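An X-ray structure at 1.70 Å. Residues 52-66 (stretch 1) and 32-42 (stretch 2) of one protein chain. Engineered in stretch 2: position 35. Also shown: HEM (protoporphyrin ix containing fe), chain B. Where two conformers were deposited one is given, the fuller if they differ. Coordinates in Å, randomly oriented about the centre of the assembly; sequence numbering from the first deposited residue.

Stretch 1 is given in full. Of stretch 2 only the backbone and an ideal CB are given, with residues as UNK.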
# COMPACT_ATOMS: atom_id res chain seq x y z
N ILE A 52 -4.49 -1.89 7.35
CA ILE A 52 -4.80 -2.05 5.95
C ILE A 52 -4.04 -3.25 5.43
O ILE A 52 -2.84 -3.37 5.66
CB ILE A 52 -4.33 -0.83 5.16
CG1 ILE A 52 -4.99 0.44 5.71
CG2 ILE A 52 -4.60 -1.02 3.66
CD1 ILE A 52 -6.47 0.53 5.43
N ALA A 53 -4.74 -4.14 4.75
CA ALA A 53 -4.12 -5.24 4.03
C ALA A 53 -4.28 -4.98 2.54
O ALA A 53 -5.40 -4.89 2.03
CB ALA A 53 -4.76 -6.57 4.41
N MET A 54 -3.15 -4.86 1.86
CA MET A 54 -3.13 -4.43 0.46
C MET A 54 -2.40 -5.46 -0.39
O MET A 54 -1.31 -5.91 -0.03
CB MET A 54 -2.39 -3.10 0.36
CG MET A 54 -2.34 -2.54 -1.04
SD MET A 54 -1.56 -0.92 -1.04
CE MET A 54 -2.64 -0.03 0.07
N THR A 55 -3.00 -5.83 -1.52
CA THR A 55 -2.36 -6.74 -2.47
C THR A 55 -1.46 -6.00 -3.46
O THR A 55 -1.89 -5.03 -4.10
CB THR A 55 -3.42 -7.55 -3.24
OG1 THR A 55 -4.18 -8.34 -2.31
CG2 THR A 55 -2.75 -8.47 -4.26
N LEU A 56 -0.22 -6.46 -3.55
CA LEU A 56 0.73 -5.96 -4.55
C LEU A 56 0.80 -6.93 -5.71
O LEU A 56 0.95 -8.15 -5.52
CB LEU A 56 2.12 -5.84 -3.93
CG LEU A 56 2.27 -4.93 -2.71
CD1 LEU A 56 3.67 -4.99 -2.14
CD2 LEU A 56 1.92 -3.50 -3.09
N LYS A 57 0.68 -6.40 -6.92
CA LYS A 57 0.85 -7.20 -8.14
C LYS A 57 2.30 -7.11 -8.60
O LYS A 57 3.06 -6.27 -8.13
CB LYS A 57 -0.11 -6.71 -9.22
CG LYS A 57 -1.57 -6.93 -8.83
CD LYS A 57 -2.48 -5.80 -9.28
CE LYS A 57 -2.69 -5.79 -10.76
NZ LYS A 57 -3.66 -4.73 -11.16
N ASN A 58 2.69 -7.99 -9.52
CA ASN A 58 4.10 -8.11 -9.91
C ASN A 58 5.02 -8.11 -8.71
O ASN A 58 6.03 -7.40 -8.67
CB ASN A 58 4.48 -7.00 -10.90
CG ASN A 58 3.87 -7.23 -12.27
OD1 ASN A 58 2.79 -6.74 -12.56
ND2 ASN A 58 4.56 -8.00 -13.09
N SER A 59 4.68 -8.94 -7.72
CA SER A 59 5.36 -8.95 -6.43
C SER A 59 6.88 -9.09 -6.54
O SER A 59 7.63 -8.43 -5.83
CB SER A 59 4.79 -10.10 -5.56
OG SER A 59 5.47 -10.17 -4.32
N GLU A 60 7.32 -9.97 -7.44
CA GLU A 60 8.75 -10.21 -7.63
C GLU A 60 9.53 -8.93 -7.92
O GLU A 60 10.70 -8.82 -7.58
CB GLU A 60 8.92 -11.21 -8.77
CG GLU A 60 10.34 -11.46 -9.21
CD GLU A 60 10.39 -12.40 -10.40
OE1 GLU A 60 11.16 -12.14 -11.35
OE2 GLU A 60 9.65 -13.41 -10.38
N TRP A 61 8.87 -7.96 -8.56
CA TRP A 61 9.53 -6.69 -8.91
C TRP A 61 9.59 -5.71 -7.75
O TRP A 61 10.43 -4.81 -7.72
CB TRP A 61 8.75 -6.01 -10.04
CG TRP A 61 8.88 -6.66 -11.36
CD1 TRP A 61 9.72 -7.68 -11.71
CD2 TRP A 61 8.13 -6.33 -12.52
NE1 TRP A 61 9.53 -8.00 -13.04
CE2 TRP A 61 8.56 -7.19 -13.56
CE3 TRP A 61 7.13 -5.39 -12.80
CZ2 TRP A 61 8.03 -7.13 -14.84
CZ3 TRP A 61 6.60 -5.33 -14.07
CH2 TRP A 61 7.05 -6.20 -15.08
N ILE A 62 8.69 -5.85 -6.79
CA ILE A 62 8.62 -4.88 -5.71
C ILE A 62 9.44 -5.41 -4.54
O ILE A 62 9.01 -6.30 -3.83
CB ILE A 62 7.16 -4.60 -5.30
CG1 ILE A 62 6.35 -4.15 -6.52
CG2 ILE A 62 7.11 -3.54 -4.20
CD1 ILE A 62 4.85 -4.04 -6.29
N THR A 63 10.64 -4.88 -4.37
CA THR A 63 11.57 -5.46 -3.40
C THR A 63 11.45 -4.88 -2.00
O THR A 63 11.82 -5.54 -1.02
CB THR A 63 13.02 -5.42 -3.90
OG1 THR A 63 13.38 -4.07 -4.19
CG2 THR A 63 13.17 -6.24 -5.17
N LYS A 64 10.94 -3.67 -1.88
CA LYS A 64 10.69 -3.06 -0.58
C LYS A 64 9.41 -2.25 -0.63
O LYS A 64 9.09 -1.63 -1.64
CB LYS A 64 11.83 -2.11 -0.18
CG LYS A 64 13.14 -2.79 0.15
CD LYS A 64 14.13 -1.77 0.71
CE LYS A 64 15.33 -2.45 1.36
NZ LYS A 64 16.37 -1.47 1.81
N PHE A 65 8.68 -2.26 0.48
CA PHE A 65 7.51 -1.41 0.61
C PHE A 65 7.38 -0.93 2.05
O PHE A 65 7.29 -1.74 2.97
CB PHE A 65 6.22 -2.13 0.17
CG PHE A 65 5.00 -1.29 0.32
CD1 PHE A 65 4.79 -0.19 -0.51
CD2 PHE A 65 4.08 -1.54 1.33
CE1 PHE A 65 3.67 0.61 -0.37
CE2 PHE A 65 2.95 -0.74 1.48
CZ PHE A 65 2.74 0.33 0.63
N GLN A 66 7.37 0.39 2.24
CA GLN A 66 7.35 0.94 3.59
C GLN A 66 6.27 2.01 3.73
O GLN A 66 5.92 2.69 2.77
CB GLN A 66 8.72 1.56 3.92
CG GLN A 66 9.86 0.59 3.76
CD GLN A 66 11.20 1.22 4.06
OE1 GLN A 66 11.35 2.44 4.02
NE2 GLN A 66 12.19 0.38 4.34
N UNK A 32 2.48 5.78 -11.12
CA UNK A 32 2.77 4.57 -11.89
C UNK A 32 2.59 3.34 -11.00
O UNK A 32 2.31 2.24 -11.49
CB UNK A 32 4.19 4.62 -12.46
N UNK A 33 2.73 3.52 -9.70
CA UNK A 33 2.56 2.41 -8.76
C UNK A 33 1.10 1.96 -8.67
O UNK A 33 0.83 0.82 -8.33
CB UNK A 33 3.07 2.81 -7.37
N UNK A 34 0.17 2.86 -8.98
CA UNK A 34 -1.23 2.54 -8.82
C UNK A 34 -1.65 1.33 -9.65
O UNK A 34 -2.61 0.62 -9.33
CB UNK A 34 -2.08 3.75 -9.20
N UNK A 35 -0.91 1.10 -10.73
CA UNK A 35 -1.14 -0.02 -11.63
C UNK A 35 -0.88 -1.37 -10.96
O UNK A 35 -1.41 -2.41 -11.37
CB UNK A 35 -0.25 0.12 -12.87
N UNK A 36 -0.07 -1.34 -9.90
CA UNK A 36 0.48 -2.56 -9.30
C UNK A 36 -0.08 -2.84 -7.92
O UNK A 36 0.48 -3.63 -7.17
CB UNK A 36 2.00 -2.46 -9.22
N UNK A 37 -1.19 -2.19 -7.59
CA UNK A 37 -1.89 -2.48 -6.35
C UNK A 37 -3.34 -2.82 -6.66
O UNK A 37 -3.87 -2.42 -7.70
CB UNK A 37 -1.80 -1.30 -5.38
N UNK A 38 -3.98 -3.56 -5.77
CA UNK A 38 -5.39 -3.86 -5.93
C UNK A 38 -6.24 -2.99 -5.03
O UNK A 38 -6.03 -2.93 -3.82
CB UNK A 38 -5.66 -5.34 -5.64
N UNK A 39 -7.20 -2.27 -5.62
CA UNK A 39 -8.18 -1.55 -4.83
C UNK A 39 -9.54 -2.19 -5.13
O UNK A 39 -9.81 -2.53 -6.27
CB UNK A 39 -8.17 -0.05 -5.14
N UNK A 40 -10.39 -2.36 -4.10
CA UNK A 40 -10.17 -1.89 -2.74
C UNK A 40 -9.26 -2.80 -1.93
O UNK A 40 -9.14 -4.01 -2.20
CB UNK A 40 -11.51 -1.74 -2.02
N UNK A 41 -8.63 -2.19 -0.94
CA UNK A 41 -7.88 -2.92 0.08
C UNK A 41 -8.85 -3.37 1.17
O UNK A 41 -10.05 -3.07 1.12
CB UNK A 41 -6.76 -2.06 0.67
N UNK A 42 -8.33 -4.09 2.16
CA UNK A 42 -9.18 -4.51 3.26
C UNK A 42 -8.73 -3.83 4.54
O UNK A 42 -7.56 -3.86 4.91
CB UNK A 42 -9.16 -6.03 3.42
CHA HEM B . 8.24 6.36 -12.52
CHB HEM B . 8.49 3.19 -16.19
CHC HEM B . 7.43 -0.47 -13.17
CHD HEM B . 6.59 2.74 -9.63
C1A HEM B . 8.41 5.82 -13.77
C2A HEM B . 8.77 6.54 -14.97
C3A HEM B . 8.83 5.66 -15.97
C4A HEM B . 8.52 4.35 -15.45
CMA HEM B . 9.17 5.95 -17.45
CAA HEM B . 9.01 8.07 -15.06
CBA HEM B . 7.69 8.81 -14.87
CGA HEM B . 6.66 8.41 -15.91
O1A HEM B . 7.00 8.34 -17.12
O2A HEM B . 5.47 8.19 -15.55
C1B HEM B . 8.20 1.94 -15.69
C2B HEM B . 8.11 0.74 -16.49
C3B HEM B . 7.82 -0.27 -15.67
C4B HEM B . 7.72 0.25 -14.32
CMB HEM B . 8.29 0.66 -18.02
CAB HEM B . 7.63 -1.74 -16.13
CBB HEM B . 7.22 -2.65 -15.26
C1C HEM B . 7.08 0.08 -11.95
C2C HEM B . 6.61 -0.65 -10.79
C3C HEM B . 6.38 0.23 -9.81
C4C HEM B . 6.70 1.56 -10.31
CMC HEM B . 6.42 -2.19 -10.72
CAC HEM B . 5.86 -0.10 -8.39
CBC HEM B . 5.84 0.86 -7.47
C1D HEM B . 6.97 3.98 -10.09
C2D HEM B . 6.92 5.17 -9.29
C3D HEM B . 7.42 6.29 -10.18
C4D HEM B . 7.74 5.67 -11.44
CMD HEM B . 6.44 5.30 -7.84
CAD HEM B . 7.57 7.78 -9.80
CBD HEM B . 6.46 8.59 -10.46
CGD HEM B . 5.10 8.11 -10.04
O1D HEM B . 4.82 7.97 -8.81
O2D HEM B . 4.27 7.88 -10.96
NA HEM B . 8.27 4.49 -14.09
NB HEM B . 7.96 1.61 -14.37
NC HEM B . 7.11 1.42 -11.62
ND HEM B . 7.46 4.30 -11.36
FE HEM B . 7.92 2.93 -12.80

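Position 32 has helical backbone angles. Stretch 1 sets no demand here, but the CB lies against the heme, which suits an apolar, flexible chain; the residue is Met32, whose N donates to HEM O2D at 2.8 Å.

At position 33 the CB points toward stretch 1, but across a gap. Beyond lie the apolar Leu56 and Phe65, so a long, flexible hydrophobic chain suits best. Met33, extended with all three chi angles t, brings its CE to 3.6 Å from Phe65 CE1 and 4.3 Å from Leu56 CD2.

Positions 34 and 35 meet little of stretch 1, so polar residues fit. Asn34 bonds elsewhere in the structure. In the engineered Thr35, the backbone O accepts from Lys57 NZ at 3.2 Å.

Position 36 has its CB sideways, 4.1 Å from Lys57 O and 4.4 Å from Ile62 CD1. The heme, Asn58 and Trp61 lie further along, so a broad, flat side chain with a polar tip could fill the space. Tyr36 does so: HEM C2C lies over one face of its ring, Asn58 OD1 sits at the edge, 3.3 Å from Tyr36 CE1, and Trp61 CZ3 is 4.0 Å from the same CE1. Tyr36 O accepts from Lys57 N at 2.8 Å.

At position 37 the CB points away overall, yet lies near Thr55 O, Met54 SD and Leu56 CD2. A compact, branched apolar residue suits this extended backbone. Val37 places CG1 4.1 Å from Leu56 CD2 and 4.2 Å from Met54 SD, while a water bridges its O to Lys57 NZ.

Position 38 points toward Thr55 and the aliphatic part of Lys57; valine, isoleucine or threonine would suit. In Val38, CG2 lies 3.9 Å from Thr55 CG2 and 3.7 Å from Lys57 CD. Val38 N donates to Thr55 O at 3.1 Å, and a water links Val38 O to Thr55 N.

Positions 39 and 40 point away, leaving the choice wide, although the cis peptide between them favours proline at 40: Ser39 and Pro40.

At position 41 the ideal CB is 3.4 Å from Ala53 O and 3.8 Å from Ile52 CG2, which favours a small residue. Ala41 fits.

Position 42 pairs with Ala53 in an antiparallel bridge, its CB on the same sheet face, leaving room for a long chain. Arg42 leads its end away; its N donates to Ala53 O at 3.0 Å, and its O accepts from Ala53 N at 2.8 Å.

Stretch 2 32-42: MMNTYVVSPAR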
# COMPACT_ATOMS: atom_id res chain seq x y z
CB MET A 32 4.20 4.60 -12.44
CG MET A 32 4.44 5.55 -13.62
SD MET A 32 3.74 5.00 -15.20
CE MET A 32 4.75 3.58 -15.61
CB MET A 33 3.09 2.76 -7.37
CG MET A 33 2.90 1.64 -6.37
SD MET A 33 3.87 1.93 -4.88
CE MET A 33 3.44 0.44 -3.97
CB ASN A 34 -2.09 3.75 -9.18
CG ASN A 34 -3.49 3.63 -8.67
OD1 ASN A 34 -3.74 3.64 -7.46
ND2 ASN A 34 -4.44 3.52 -9.60
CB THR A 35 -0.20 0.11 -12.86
OG1 THR A 35 -0.60 1.25 -13.64
CG2 THR A 35 -0.22 -1.13 -13.72
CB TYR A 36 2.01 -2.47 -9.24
CG TYR A 36 2.62 -2.38 -10.61
CD1 TYR A 36 2.82 -3.52 -11.37
CD2 TYR A 36 2.96 -1.15 -11.17
CE1 TYR A 36 3.36 -3.46 -12.64
CE2 TYR A 36 3.50 -1.07 -12.44
CZ TYR A 36 3.69 -2.23 -13.17
OH TYR A 36 4.22 -2.17 -14.43
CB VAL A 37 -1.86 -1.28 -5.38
CG1 VAL A 37 -0.44 -0.86 -5.11
CG2 VAL A 37 -2.67 -0.11 -5.95
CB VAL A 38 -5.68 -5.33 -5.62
CG1 VAL A 38 -7.18 -5.59 -5.68
CG2 VAL A 38 -4.91 -6.24 -6.56
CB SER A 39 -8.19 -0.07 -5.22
OG SER A 39 -9.21 0.64 -4.54
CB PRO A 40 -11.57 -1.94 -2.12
CG PRO A 40 -12.25 -3.05 -2.85
CD PRO A 40 -11.73 -2.97 -4.25
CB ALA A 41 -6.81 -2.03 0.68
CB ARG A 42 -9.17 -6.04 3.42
CG ARG A 42 -9.88 -6.78 2.28
CD ARG A 42 -11.40 -6.61 2.36
NE ARG A 42 -11.97 -7.57 3.30
CZ ARG A 42 -13.22 -7.52 3.76
NH1 ARG A 42 -14.04 -6.55 3.38
NH2 ARG A 42 -13.65 -8.45 4.60
O HOH W 1 -4.83 -2.53 -10.27
O HOH W 2 -5.56 -4.80 -1.88
O HOH W 3 -7.08 -6.66 -1.60
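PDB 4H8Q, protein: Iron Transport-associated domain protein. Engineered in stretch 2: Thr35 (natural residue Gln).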